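Local coordinates for protein abietadiene synthase, chloroplastic (Abies grandis, PDB 3S9V) that belongs to the terpene synthase family, as a largely helical chloroplast enzyme of a conifer with an N-terminal domain and a metal-binding domain, at residues Y393-L398 and Y419-P424; V401-K406 and K410-G415; L599-N604 and V644-A649. All blocks are in the same frame, centred on the assembly; numbering follows the deposited sequence.

Interaction 1: residues Y393-L398 and Y419-P424; sequences YLRNAL and YALKYP
Leu421 packs against Leu394, Arg395 and Leu398 in an apolar helix-to-helix contact that joins the end of helix 381-397 to that of the next helix, 413-422. No hydrogen bond crosses it; one methyl group does most of the work. Leu421 CD1 approaches Leu394 CB to 3.9 Å and Arg395 CG to 3.7 Å, while Leu398 meets it tip to tip, its own CD1 4.1 Å away from Leu421 CD1. The three partners are spaced as neighbours and next-turn neighbours on the facing helix end, so a single branched side chain touches all of them. Arg395 passes over this methyl with its aliphatic part. Its chain stays extended from CG to NE, and the fourth torsion (-64°) then turns the guanidinium so that one face lies above Leu421 CD1, 4.1 Å from the plane and toward its rim. Exposed Arg395 thus supplies hydrocarbon to a buried leucine. Val417, one turn earlier, also touches Leu394 and Leu398, and Asn370 of helix 363-373 touches Leu394. Such leucine packing between successive helices is consistent with the helical-hairpin architecture of the terpene synthase N-terminal domain.

Interaction 2: residues V401-K406 and K410-G415; sequences VDAFDK and KKNIRG
Asn412 lies against Phe404, and its side chain, traced outward, runs over the ring before its two polar atoms part. CB comes first, over the face of the Phe404 ring in a CH-pi contact 4.1 Å from the centroid. CG follows, 3.7 Å above the ring plane and over its centre, so that amide and ring are stacked with their planes only 19° apart. A first torsion of -175° carries the amide out over the ring, and the second torsion lays it nearly flat. At the fork, ND2 continues over the same ring, 3.4 Å from Phe404 CZ, and gives a hydrogen bond to Asn440. OD1 turns to the backbone instead and accepts from Phe404 N at 3.1 Å, the donor standing above the carbonyl plane, 53° out of it.

That oxygen has a second structural duty. Asn412 is the N-cap of helix 413-422, and OD1 takes a weak capping bond from Gly415 N. One carboxamide oxygen thus caps the helix start and also ties down the type II turn from Asp402 to Asp405, in which Phe404 has the positive phi expected of its third position. A water donates to both Asp402 O and Asn412 OD1, bridging the turn and the cap.

Arg414, in the first turn of the helix, lays its extended chain beside the loop, with CD 3.5 Å from Ala403 N. Its guanidinium goes on to Leu398 O through NH1 and to Glu418 through NE; a very short approach of NH1 to Val401 O has poor geometry and is doubtful. Phe404 CA also points its hydrogen almost straight at Lys411 O, 3.4 Å away, and Val401 CG1 rests 4.2 Å from Ile413 CG2, whose residue packs on helix 363-373.

Interaction 3: residues L599-N604 and V644-A649; sequences LGYIQN and VVLISA
Tyr601 reaches from helix 599-621 to the backbone of Leu646 near the C-terminal end of helix 641-648, and the way its ring is turned defines this buried contact. The ring presents its edge, not its face: the carbonyl oxygen of Leu646 lies in the ring plane, alongside Tyr601 CE2 at 3.2 Å, and accepts a hydrogen bond from Tyr601 OH at 2.6 Å. The donor comes to the oxygen at a C=O...donor angle of 119° and is tilted 32° from the carbonyl plane. The ring can span the gap because Tyr601 CG stands anti to the backbone N (chi1 173°), which sends the aromatic group outward although its CB does not face the partner helix. Gripping a main-chain oxygen ties the phenol end to the partner main chain and gives the phenol a partner beside apolar side chains.

The Leu646 side chain flanks the same hydroxyl, with CB 3.6 Å and CD2 3.9 Å from Tyr601 OH, so that hydrocarbon closes in beside the hydrogen bond. Next to this polar link runs a looser apolar one: Ile602 CG2 and Ile647 CD1 meet at 4.4 Å, two branched chains in simple van der Waals contact. On the other helix Ser648 turns away and bonds within its own turn: Ser648 OG lies 2.8 Å from Val644 O. The backbone N of the same serine reaches that oxygen from the opposite face.

Both isoleucines also rest on Phe583 and Ile586 of helix 570-594, which makes that helix a shared third wall. Val605, one turn beyond Tyr601, touches Leu646 and Ile647, while Val644, Ile647 and Ser648 lean on helix 521-541, so helix 641-648 is packed among three other helices of the all-helical metal-binding domain.

Interactions 1 and 2 belong together: both use helix 413-422, one near its C-terminal end and the other at its start, and interaction 2 is nested within the chain loop that interaction 1 closes. They touch where Arg414 NH1 makes a probable hydrogen bond to Leu398 O. Interaction 3 lies apart in the metal-binding domain, its centre about 40 Å from that of interaction 1 and 47 Å from that of interaction 2. Surface loop 401-406 is held by an amide stacked on a ring, a hydrogen bond and a bridging water; partly buried interaction 1 relies on apolar contact, one guanidinium face included, with no hydrogen bond; buried interaction 3 adds a side-chain-to-backbone hydrogen bond to apolar packing.

Interaction 1: residues Y393-L398 and Y419-P424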
ATOM      1  N   TYR A 393     -14.733   4.456   8.922  1.00 29.60           N
ATOM      2  CA  TYR A 393     -14.405   3.341   9.789  1.00 30.16           C
ATOM      3  C   TYR A 393     -12.992   3.413  10.376  1.00 30.06           C
ATOM      4  O   TYR A 393     -12.791   3.094  11.547  1.00 25.49           O
ATOM      5  CB  TYR A 393     -14.591   2.028   9.032  1.00 26.17           C
ATOM      6  CG  TYR A 393     -14.188   0.809   9.823  1.00 20.00           C
ATOM      7  CD1 TYR A 393     -12.846   0.446   9.943  1.00 20.91           C
ATOM      8  CD2 TYR A 393     -15.147   0.024  10.463  1.00 21.57           C
ATOM      9  CE1 TYR A 393     -12.466  -0.666  10.676  1.00 19.38           C
ATOM     10  CE2 TYR A 393     -14.777  -1.095  11.204  1.00 24.00           C
ATOM     11  CZ  TYR A 393     -13.435  -1.434  11.305  1.00 24.79           C
ATOM     12  OH  TYR A 393     -13.059  -2.542  12.025  1.00 35.35           O
ATOM     13  N   LEU A 394     -12.013   3.819   9.573  1.00 29.69           N
ATOM     14  CA  LEU A 394     -10.645   3.907  10.073  1.00 30.86           C
ATOM     15  C   LEU A 394     -10.494   5.028  11.092  1.00 32.44           C
ATOM     16  O   LEU A 394      -9.783   4.870  12.085  1.00 28.25           O
ATOM     17  CB  LEU A 394      -9.648   4.107   8.924  1.00 24.42           C
ATOM     18  CG  LEU A 394      -9.407   2.878   8.039  1.00 22.41           C
ATOM     19  CD1 LEU A 394      -8.461   3.244   6.916  1.00 19.37           C
ATOM     20  CD2 LEU A 394      -8.835   1.734   8.871  1.00 20.67           C
ATOM     21  N   ARG A 395     -11.170   6.150  10.851  1.00 33.99           N
ATOM     22  CA  ARG A 395     -11.104   7.288  11.763  1.00 39.10           C
ATOM     23  C   ARG A 395     -11.803   6.991  13.075  1.00 43.82           C
ATOM     24  O   ARG A 395     -11.371   7.448  14.136  1.00 45.32           O
ATOM     25  CB  ARG A 395     -11.707   8.542  11.122  1.00 34.93           C
ATOM     26  CG  ARG A 395     -10.805   9.143  10.063  1.00 33.68           C
ATOM     27  CD  ARG A 395     -11.336  10.445   9.509  1.00 40.50           C
ATOM     28  NE  ARG A 395     -10.439  10.982   8.486  1.00 50.09           N
ATOM     29  CZ  ARG A 395      -9.189  11.388   8.711  1.00 49.27           C
ATOM     30  NH1 ARG A 395      -8.666  11.325   9.930  1.00 44.68           N
ATOM     31  NH2 ARG A 395      -8.454  11.852   7.709  1.00 48.43           N
ATOM     32  N   ASN A 396     -12.883   6.224  13.012  1.00 45.87           N
ATOM     33  CA  ASN A 396     -13.591   5.881  14.233  1.00 45.89           C
ATOM     34  C   ASN A 396     -12.783   4.826  14.999  1.00 46.64           C
ATOM     35  O   ASN A 396     -12.946   4.662  16.209  1.00 48.19           O
ATOM     36  CB  ASN A 396     -14.985   5.349  13.914  1.00 43.80           C
ATOM     37  CG  ASN A 396     -15.835   5.183  15.154  1.00 50.33           C
ATOM     38  OD1 ASN A 396     -16.170   6.157  15.827  1.00 46.55           O
ATOM     39  ND2 ASN A 396     -16.182   3.942  15.469  1.00 49.77           N
ATOM     40  N   ALA A 397     -11.903   4.125  14.290  1.00 45.07           N
ATOM     41  CA  ALA A 397     -11.076   3.093  14.906  1.00 45.53           C
ATOM     42  C   ALA A 397      -9.857   3.673  15.625  1.00 47.51           C
ATOM     43  O   ALA A 397      -9.427   3.140  16.647  1.00 47.36           O
ATOM     44  CB  ALA A 397     -10.630   2.086  13.856  1.00 40.97           C
ATOM     45  N   LEU A 398      -9.300   4.757  15.090  1.00 46.82           N
ATOM     46  CA  LEU A 398      -8.134   5.395  15.697  1.00 51.94           C
ATOM     47  C   LEU A 398      -8.456   6.014  17.051  1.00 54.96           C
ATOM     48  O   LEU A 398      -7.579   6.577  17.706  1.00 55.56           O
ATOM     49  CB  LEU A 398      -7.568   6.483  14.781  1.00 53.95           C
ATOM     50  CG  LEU A 398      -6.804   6.062  13.526  1.00 50.67           C
ATOM     51  CD1 LEU A 398      -6.380   7.306  12.764  1.00 48.83           C
ATOM     52  CD2 LEU A 398      -5.593   5.227  13.910  1.00 44.05           C
ATOM     53  N   TYR A 419      -0.834   7.164   8.645  1.00 22.74           N
ATOM     54  CA  TYR A 419      -0.132   7.561   7.429  1.00 25.16           C
ATOM     55  C   TYR A 419      -1.073   7.521   6.224  1.00 26.58           C
ATOM     56  O   TYR A 419      -1.178   8.489   5.468  1.00 26.75           O
ATOM     57  CB  TYR A 419       1.062   6.648   7.149  1.00 21.14           C
ATOM     58  CG  TYR A 419       1.816   7.075   5.907  1.00 27.31           C
ATOM     59  CD1 TYR A 419       2.691   8.162   5.941  1.00 29.77           C
ATOM     60  CD2 TYR A 419       1.580   6.457   4.677  1.00 26.01           C
ATOM     61  CE1 TYR A 419       3.307   8.631   4.779  1.00 35.57           C
ATOM     62  CE2 TYR A 419       2.190   6.919   3.508  1.00 31.99           C
ATOM     63  CZ  TYR A 419       3.049   8.007   3.566  1.00 34.11           C
ATOM     64  OH  TYR A 419       3.636   8.480   2.414  1.00 42.20           O
ATOM     65  N   ALA A 420      -1.757   6.393   6.058  1.00 23.45           N
ATOM     66  CA  ALA A 420      -2.685   6.213   4.950  1.00 27.02           C
ATOM     67  C   ALA A 420      -3.779   7.268   4.899  1.00 26.49           C
ATOM     68  O   ALA A 420      -4.188   7.678   3.818  1.00 28.51           O
ATOM     69  CB  ALA A 420      -3.314   4.825   5.011  1.00 25.32           C
ATOM     70  N   LEU A 421      -4.258   7.709   6.057  1.00 25.85           N
ATOM     71  CA  LEU A 421      -5.313   8.712   6.087  1.00 24.35           C
ATOM     72  C   LEU A 421      -4.818  10.125   5.829  1.00 26.42           C
ATOM     73  O   LEU A 421      -5.493  10.906   5.155  1.00 25.84           O
ATOM     74  CB  LEU A 421      -6.075   8.664   7.416  1.00 25.82           C
ATOM     75  CG  LEU A 421      -7.029   7.468   7.534  1.00 29.56           C
ATOM     76  CD1 LEU A 421      -7.721   7.477   8.888  1.00 28.69           C
ATOM     77  CD2 LEU A 421      -8.056   7.535   6.413  1.00 25.81           C
ATOM     78  N   LYS A 422      -3.639  10.457   6.347  1.00 25.08           N
ATOM     79  CA  LYS A 422      -3.102  11.795   6.149  1.00 27.25           C
ATOM     80  C   LYS A 422      -2.361  11.928   4.818  1.00 27.34           C
ATOM     81  O   LYS A 422      -2.405  12.979   4.183  1.00 27.02           O
ATOM     82  CB  LYS A 422      -2.176  12.171   7.309  1.00 32.56           C
ATOM     83  CG  LYS A 422      -1.791  13.638   7.343  1.00 35.95           C
ATOM     84  CD  LYS A 422      -0.939  13.944   8.560  1.00 42.44           C
ATOM     85  CE  LYS A 422      -0.572  15.415   8.629  1.00 45.65           C
ATOM     86  NZ  LYS A 422       0.277  15.701   9.821  1.00 50.41           N
ATOM     87  N   TYR A 423      -1.691  10.861   4.392  1.00 28.34           N
ATOM     88  CA  TYR A 423      -0.953  10.878   3.130  1.00 27.35           C
ATOM     89  C   TYR A 423      -1.444   9.821   2.137  1.00 28.01           C
ATOM     90  O   TYR A 423      -0.740   8.839   1.854  1.00 25.86           O
ATOM     91  CB  TYR A 423       0.540  10.683   3.401  1.00 29.11           C
ATOM     92  CG  TYR A 423       1.124  11.761   4.289  1.00 27.47           C
ATOM     93  CD1 TYR A 423       1.210  13.081   3.848  1.00 25.58           C
ATOM     94  CD2 TYR A 423       1.551  11.467   5.583  1.00 25.73           C
ATOM     95  CE1 TYR A 423       1.702  14.092   4.678  1.00 33.51           C
ATOM     96  CE2 TYR A 423       2.045  12.470   6.423  1.00 36.95           C
ATOM     97  CZ  TYR A 423       2.116  13.779   5.964  1.00 39.76           C
ATOM     98  OH  TYR A 423       2.590  14.771   6.795  1.00 45.89           O
ATOM     99  N   PRO A 424      -2.667  10.008   1.601  1.00 26.33           N
ATOM    100  CA  PRO A 424      -3.274   9.087   0.634  1.00 28.14           C
ATOM    101  C   PRO A 424      -2.462   9.044  -0.654  1.00 28.51           C
ATOM    102  O   PRO A 424      -1.496   9.784  -0.819  1.00 26.87           O
ATOM    103  CB  PRO A 424      -4.656   9.694   0.378  1.00 27.91           C
ATOM    104  CG  PRO A 424      -4.931  10.489   1.592  1.00 29.99           C
ATOM    105  CD  PRO A 424      -3.599  11.102   1.918  1.00 23.59           C
TER

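Interaction 2: residues V401-K406 and K410-G415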
ATOM      1  N   VAL A 401      -8.025   2.435  19.228  1.00 52.14           N
ATOM      2  CA  VAL A 401      -6.837   1.616  19.003  1.00 48.96           C
ATOM      3  C   VAL A 401      -5.585   2.399  19.389  1.00 47.42           C
ATOM      4  O   VAL A 401      -5.445   3.568  19.041  1.00 46.04           O
ATOM      5  CB  VAL A 401      -6.729   1.174  17.526  1.00 52.37           C
ATOM      6  CG1 VAL A 401      -5.554   0.208  17.353  1.00 51.51           C
ATOM      7  CG2 VAL A 401      -8.032   0.517  17.083  1.00 48.98           C
ATOM      8  N   ASP A 402      -4.677   1.747  20.106  1.00 46.87           N
ATOM      9  CA  ASP A 402      -3.454   2.399  20.557  1.00 45.44           C
ATOM     10  C   ASP A 402      -2.221   1.988  19.760  1.00 41.13           C
ATOM     11  O   ASP A 402      -2.132   0.858  19.273  1.00 37.68           O
ATOM     12  CB  ASP A 402      -3.227   2.092  22.040  1.00 51.39           C
ATOM     13  CG  ASP A 402      -4.436   2.431  22.895  1.00 61.28           C
ATOM     14  OD1 ASP A 402      -4.875   3.603  22.866  1.00 64.33           O
ATOM     15  OD2 ASP A 402      -4.944   1.526  23.597  1.00 58.72           O
ATOM     16  N   ALA A 403      -1.273   2.915  19.637  1.00 35.09           N
ATOM     17  CA  ALA A 403      -0.037   2.656  18.908  1.00 34.27           C
ATOM     18  C   ALA A 403       0.776   1.571  19.600  1.00 33.79           C
ATOM     19  O   ALA A 403       0.891   1.546  20.827  1.00 29.56           O
ATOM     20  CB  ALA A 403       0.790   3.933  18.789  1.00 35.73           C
ATOM     21  N   PHE A 404       1.333   0.672  18.794  1.00 35.90           N
ATOM     22  CA  PHE A 404       2.137  -0.440  19.290  1.00 36.76           C
ATOM     23  C   PHE A 404       1.407  -1.283  20.350  1.00 34.36           C
ATOM     24  O   PHE A 404       2.037  -1.825  21.261  1.00 34.23           O
ATOM     25  CB  PHE A 404       3.465   0.087  19.853  1.00 33.91           C
ATOM     26  CG  PHE A 404       4.189   1.018  18.922  1.00 34.71           C
ATOM     27  CD1 PHE A 404       4.037   2.399  19.041  1.00 33.59           C
ATOM     28  CD2 PHE A 404       5.007   0.517  17.911  1.00 34.08           C
ATOM     29  CE1 PHE A 404       4.690   3.271  18.164  1.00 29.43           C
ATOM     30  CE2 PHE A 404       5.662   1.377  17.027  1.00 30.89           C
ATOM     31  CZ  PHE A 404       5.503   2.758  17.154  1.00 31.55           C
ATOM     32  N   ASP A 405       0.087  -1.397  20.221  1.00 36.03           N
ATOM     33  CA  ASP A 405      -0.720  -2.174  21.167  1.00 38.73           C
ATOM     34  C   ASP A 405      -0.106  -3.551  21.388  1.00 37.64           C
ATOM     35  O   ASP A 405       0.034  -4.337  20.447  1.00 38.94           O
ATOM     36  CB  ASP A 405      -2.153  -2.326  20.654  1.00 44.83           C
ATOM     37  CG  ASP A 405      -3.051  -3.050  21.643  1.00 53.23           C
ATOM     38  OD1 ASP A 405      -2.840  -4.257  21.877  1.00 54.40           O
ATOM     39  OD2 ASP A 405      -3.968  -2.409  22.199  1.00 65.66           O
ATOM     40  N   LYS A 406       0.244  -3.840  22.636  1.00 35.10           N
ATOM     41  CA  LYS A 406       0.881  -5.103  22.987  1.00 38.00           C
ATOM     42  C   LYS A 406       0.053  -6.355  22.712  1.00 36.67           C
ATOM     43  O   LYS A 406       0.581  -7.469  22.741  1.00 35.45           O
ATOM     44  CB  LYS A 406       1.297  -5.091  24.464  1.00 41.43           C
ATOM     45  CG  LYS A 406       0.138  -5.151  25.453  1.00 44.57           C
ATOM     46  CD  LYS A 406       0.648  -5.380  26.875  1.00 49.82           C
ATOM     47  CE  LYS A 406      -0.499  -5.668  27.838  1.00 57.41           C
ATOM     48  NZ  LYS A 406      -0.035  -6.043  29.208  1.00 54.27           N
ATOM     49  N   LYS A 410      -0.142  -7.062  14.694  1.00 32.71           N
ATOM     50  CA  LYS A 410       0.607  -6.165  13.806  1.00 31.58           C
ATOM     51  C   LYS A 410       1.461  -5.283  14.711  1.00 27.28           C
ATOM     52  O   LYS A 410       0.996  -4.866  15.773  1.00 28.33           O
ATOM     53  CB  LYS A 410      -0.345  -5.262  13.015  1.00 33.83           C
ATOM     54  CG  LYS A 410      -1.107  -5.944  11.896  1.00 39.47           C
ATOM     55  CD  LYS A 410      -0.219  -6.164  10.693  1.00 39.63           C
ATOM     56  CE  LYS A 410      -1.033  -6.608   9.491  1.00 39.92           C
ATOM     57  NZ  LYS A 410      -0.173  -6.680   8.281  1.00 40.45           N
ATOM     58  N   LYS A 411       2.689  -4.980  14.299  1.00 24.54           N
ATOM     59  CA  LYS A 411       3.569  -4.144  15.118  1.00 22.94           C
ATOM     60  C   LYS A 411       2.960  -2.777  15.456  1.00 25.32           C
ATOM     61  O   LYS A 411       3.003  -2.344  16.605  1.00 27.00           O
ATOM     62  CB  LYS A 411       4.915  -3.946  14.420  1.00 22.93           C
ATOM     63  CG  LYS A 411       5.870  -3.031  15.174  1.00 20.78           C
ATOM     64  CD  LYS A 411       7.194  -2.881  14.442  1.00 21.74           C
ATOM     65  CE  LYS A 411       8.103  -1.881  15.152  1.00 27.18           C
ATOM     66  NZ  LYS A 411       9.438  -1.732  14.495  1.00 25.34           N
ATOM     67  N   ASN A 412       2.396  -2.092  14.465  1.00 22.30           N
ATOM     68  CA  ASN A 412       1.792  -0.783  14.710  1.00 21.83           C
ATOM     69  C   ASN A 412       0.823  -0.409  13.599  1.00 25.02           C
ATOM     70  O   ASN A 412       1.136   0.406  12.733  1.00 26.73           O
ATOM     71  CB  ASN A 412       2.874   0.296  14.838  1.00 18.29           C
ATOM     72  CG  ASN A 412       2.302   1.663  15.222  1.00 22.74           C
ATOM     73  OD1 ASN A 412       1.274   1.754  15.900  1.00 27.08           O
ATOM     74  ND2 ASN A 412       2.984   2.728  14.814  1.00 18.39           N
ATOM     75  N   ILE A 413      -0.362  -1.001  13.637  1.00 22.45           N
ATOM     76  CA  ILE A 413      -1.368  -0.736  12.632  1.00 25.16           C
ATOM     77  C   ILE A 413      -1.805   0.726  12.690  1.00 28.89           C
ATOM     78  O   ILE A 413      -2.102   1.332  11.659  1.00 29.10           O
ATOM     79  CB  ILE A 413      -2.590  -1.675  12.818  1.00 25.77           C
ATOM     80  CG1 ILE A 413      -3.404  -1.721  11.531  1.00 27.47           C
ATOM     81  CG2 ILE A 413      -3.453  -1.210  13.987  1.00 30.83           C
ATOM     82  CD1 ILE A 413      -2.634  -2.283  10.351  1.00 29.04           C
ATOM     83  N   ARG A 414      -1.830   1.303  13.891  1.00 28.97           N
ATOM     84  CA  ARG A 414      -2.237   2.698  14.033  1.00 27.90           C
ATOM     85  C   ARG A 414      -1.346   3.591  13.183  1.00 27.41           C
ATOM     86  O   ARG A 414      -1.823   4.518  12.529  1.00 28.56           O
ATOM     87  CB  ARG A 414      -2.159   3.146  15.490  1.00 33.81           C
ATOM     88  CG  ARG A 414      -2.746   4.531  15.724  1.00 35.15           C
ATOM     89  CD  ARG A 414      -2.349   5.082  17.081  1.00 41.64           C
ATOM     90  NE  ARG A 414      -2.930   6.398  17.325  1.00 41.82           N
ATOM     91  CZ  ARG A 414      -4.219   6.616  17.559  1.00 39.50           C
ATOM     92  NH1 ARG A 414      -5.069   5.604  17.585  1.00 40.45           N
ATOM     93  NH2 ARG A 414      -4.658   7.848  17.767  1.00 44.56           N
ATOM     94  N   GLY A 415      -0.048   3.309  13.195  1.00 27.83           N
ATOM     95  CA  GLY A 415       0.878   4.096  12.405  1.00 24.26           C
ATOM     96  C   GLY A 415       0.588   3.977  10.917  1.00 25.41           C
ATOM     97  O   GLY A 415       0.710   4.949  10.169  1.00 23.21           O
TER
HETATM   98  O   HOH W   1      -0.945  -0.375  16.629  1.00 38.84           O

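Interaction 3: residues L599-N604 and V644-A649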
ATOM      1  N   LEU A 599      19.200  22.349 -28.075  1.00 27.47           N
ATOM      2  CA  LEU A 599      19.035  23.750 -27.725  1.00 27.31           C
ATOM      3  C   LEU A 599      17.706  24.296 -28.249  1.00 25.32           C
ATOM      4  O   LEU A 599      17.018  25.042 -27.553  1.00 26.70           O
ATOM      5  CB  LEU A 599      20.206  24.578 -28.267  1.00 33.43           C
ATOM      6  CG  LEU A 599      20.258  26.056 -27.866  1.00 30.96           C
ATOM      7  CD1 LEU A 599      20.108  26.218 -26.365  1.00 27.40           C
ATOM      8  CD2 LEU A 599      21.573  26.644 -28.326  1.00 38.85           C
ATOM      9  N   GLY A 600      17.343  23.920 -29.469  1.00 22.64           N
ATOM     10  CA  GLY A 600      16.089  24.385 -30.029  1.00 25.28           C
ATOM     11  C   GLY A 600      14.923  23.911 -29.176  1.00 25.58           C
ATOM     12  O   GLY A 600      13.968  24.653 -28.928  1.00 25.78           O
ATOM     13  N   TYR A 601      15.020  22.662 -28.729  1.00 21.11           N
ATOM     14  CA  TYR A 601      14.010  22.022 -27.892  1.00 21.67           C
ATOM     15  C   TYR A 601      13.859  22.779 -26.571  1.00 24.87           C
ATOM     16  O   TYR A 601      12.747  23.133 -26.156  1.00 24.59           O
ATOM     17  CB  TYR A 601      14.432  20.574 -27.631  1.00 10.84           C
ATOM     18  CG  TYR A 601      13.578  19.815 -26.643  1.00 26.95           C
ATOM     19  CD1 TYR A 601      12.400  19.183 -27.041  1.00 29.42           C
ATOM     20  CD2 TYR A 601      13.955  19.717 -25.308  1.00 21.96           C
ATOM     21  CE1 TYR A 601      11.621  18.470 -26.130  1.00 29.34           C
ATOM     22  CE2 TYR A 601      13.183  19.010 -24.394  1.00 23.68           C
ATOM     23  CZ  TYR A 601      12.019  18.388 -24.809  1.00 28.39           C
ATOM     24  OH  TYR A 601      11.261  17.687 -23.896  1.00 32.04           O
ATOM     25  N   ILE A 602      14.992  23.026 -25.926  1.00 24.38           N
ATOM     26  CA  ILE A 602      15.030  23.740 -24.660  1.00 22.32           C
ATOM     27  C   ILE A 602      14.493  25.161 -24.811  1.00 22.61           C
ATOM     28  O   ILE A 602      13.818  25.676 -23.911  1.00 26.38           O
ATOM     29  CB  ILE A 602      16.473  23.768 -24.105  1.00 18.66           C
ATOM     30  CG1 ILE A 602      16.889  22.345 -23.728  1.00 20.43           C
ATOM     31  CG2 ILE A 602      16.573  24.670 -22.883  1.00 19.80           C
ATOM     32  CD1 ILE A 602      18.221  22.261 -23.015  1.00 19.97           C
ATOM     33  N   GLN A 603      14.775  25.789 -25.949  1.00 20.82           N
ATOM     34  CA  GLN A 603      14.309  27.154 -26.192  1.00 23.19           C
ATOM     35  C   GLN A 603      12.796  27.191 -26.374  1.00 20.75           C
ATOM     36  O   GLN A 603      12.131  28.098 -25.889  1.00 20.16           O
ATOM     37  CB  GLN A 603      14.967  27.746 -27.441  1.00 28.92           C
ATOM     38  CG  GLN A 603      16.476  27.879 -27.372  1.00 36.84           C
ATOM     39  CD  GLN A 603      17.061  28.467 -28.647  1.00 43.66           C
ATOM     40  OE1 GLN A 603      18.234  28.259 -28.953  1.00 50.59           O
ATOM     41  NE2 GLN A 603      16.249  29.216 -29.389  1.00 43.66           N
ATOM     42  N   ASN A 604      12.259  26.200 -27.079  1.00 18.31           N
ATOM     43  CA  ASN A 604      10.829  26.134 -27.317  1.00 17.36           C
ATOM     44  C   ASN A 604      10.099  25.837 -26.005  1.00 19.26           C
ATOM     45  O   ASN A 604       9.042  26.409 -25.730  1.00 18.14           O
ATOM     46  CB  ASN A 604      10.524  25.056 -28.360  1.00 21.53           C
ATOM     47  CG  ASN A 604       9.092  25.102 -28.841  1.00 25.90           C
ATOM     48  OD1 ASN A 604       8.334  24.153 -28.660  1.00 28.33           O
ATOM     49  ND2 ASN A 604       8.712  26.213 -29.460  1.00 32.21           N
ATOM     50  N   VAL A 644       9.575  21.785 -16.197  1.00 12.52           N
ATOM     51  CA  VAL A 644      10.466  20.964 -15.399  1.00 16.44           C
ATOM     52  C   VAL A 644      10.533  19.549 -15.985  1.00 17.33           C
ATOM     53  O   VAL A 644      11.611  18.976 -16.151  1.00 15.35           O
ATOM     54  CB  VAL A 644       9.961  20.895 -13.952  1.00 23.44           C
ATOM     55  CG1 VAL A 644      10.928  20.074 -13.102  1.00 23.10           C
ATOM     56  CG2 VAL A 644       9.793  22.310 -13.403  1.00 15.39           C
ATOM     57  N   VAL A 645       9.373  18.995 -16.313  1.00 16.55           N
ATOM     58  CA  VAL A 645       9.306  17.659 -16.886  1.00 16.77           C
ATOM     59  C   VAL A 645       9.968  17.544 -18.257  1.00 19.01           C
ATOM     60  O   VAL A 645      10.796  16.663 -18.483  1.00 24.12           O
ATOM     61  CB  VAL A 645       7.841  17.188 -17.020  1.00 15.87           C
ATOM     62  CG1 VAL A 645       7.772  15.909 -17.845  1.00 16.53           C
ATOM     63  CG2 VAL A 645       7.253  16.949 -15.636  1.00 20.42           C
ATOM     64  N   LEU A 646       9.607  18.434 -19.171  1.00 17.20           N
ATOM     65  CA  LEU A 646      10.144  18.381 -20.517  1.00 18.83           C
ATOM     66  C   LEU A 646      11.665  18.513 -20.602  1.00 19.32           C
ATOM     67  O   LEU A 646      12.299  17.920 -21.478  1.00 20.40           O
ATOM     68  CB  LEU A 646       9.450  19.429 -21.381  1.00 13.45           C
ATOM     69  CG  LEU A 646       7.950  19.133 -21.554  1.00 19.55           C
ATOM     70  CD1 LEU A 646       7.277  20.244 -22.349  1.00 15.45           C
ATOM     71  CD2 LEU A 646       7.765  17.797 -22.258  1.00 12.55           C
ATOM     72  N   ILE A 647      12.263  19.271 -19.694  1.00 18.43           N
ATOM     73  CA  ILE A 647      13.708  19.397 -19.723  1.00 19.57           C
ATOM     74  C   ILE A 647      14.363  18.209 -19.003  1.00 19.67           C
ATOM     75  O   ILE A 647      15.365  17.674 -19.473  1.00 20.41           O
ATOM     76  CB  ILE A 647      14.148  20.744 -19.130  1.00 23.82           C
ATOM     77  CG1 ILE A 647      13.526  21.872 -19.971  1.00 18.40           C
ATOM     78  CG2 ILE A 647      15.669  20.847 -19.127  1.00 25.31           C
ATOM     79  CD1 ILE A 647      13.986  23.253 -19.622  1.00 26.39           C
ATOM     80  N   SER A 648      13.778  17.770 -17.889  1.00 17.00           N
ATOM     81  CA  SER A 648      14.309  16.622 -17.152  1.00 20.63           C
ATOM     82  C   SER A 648      14.241  15.321 -17.980  1.00 23.07           C
ATOM     83  O   SER A 648      15.107  14.452 -17.854  1.00 19.65           O
ATOM     84  CB  SER A 648      13.524  16.414 -15.854  1.00 24.93           C
ATOM     85  OG  SER A 648      13.668  17.511 -14.973  1.00 37.83           O
ATOM     86  N   ALA A 649      13.206  15.196 -18.816  1.00 19.17           N
ATOM     87  CA  ALA A 649      12.992  14.016 -19.655  1.00 20.51           C
ATOM     88  C   ALA A 649      14.126  13.726 -20.643  1.00 23.81           C
ATOM     89  O   ALA A 649      14.133  12.681 -21.294  1.00 22.61           O
ATOM     90  CB  ALA A 649      11.673  14.156 -20.416  1.00 16.00           C
TER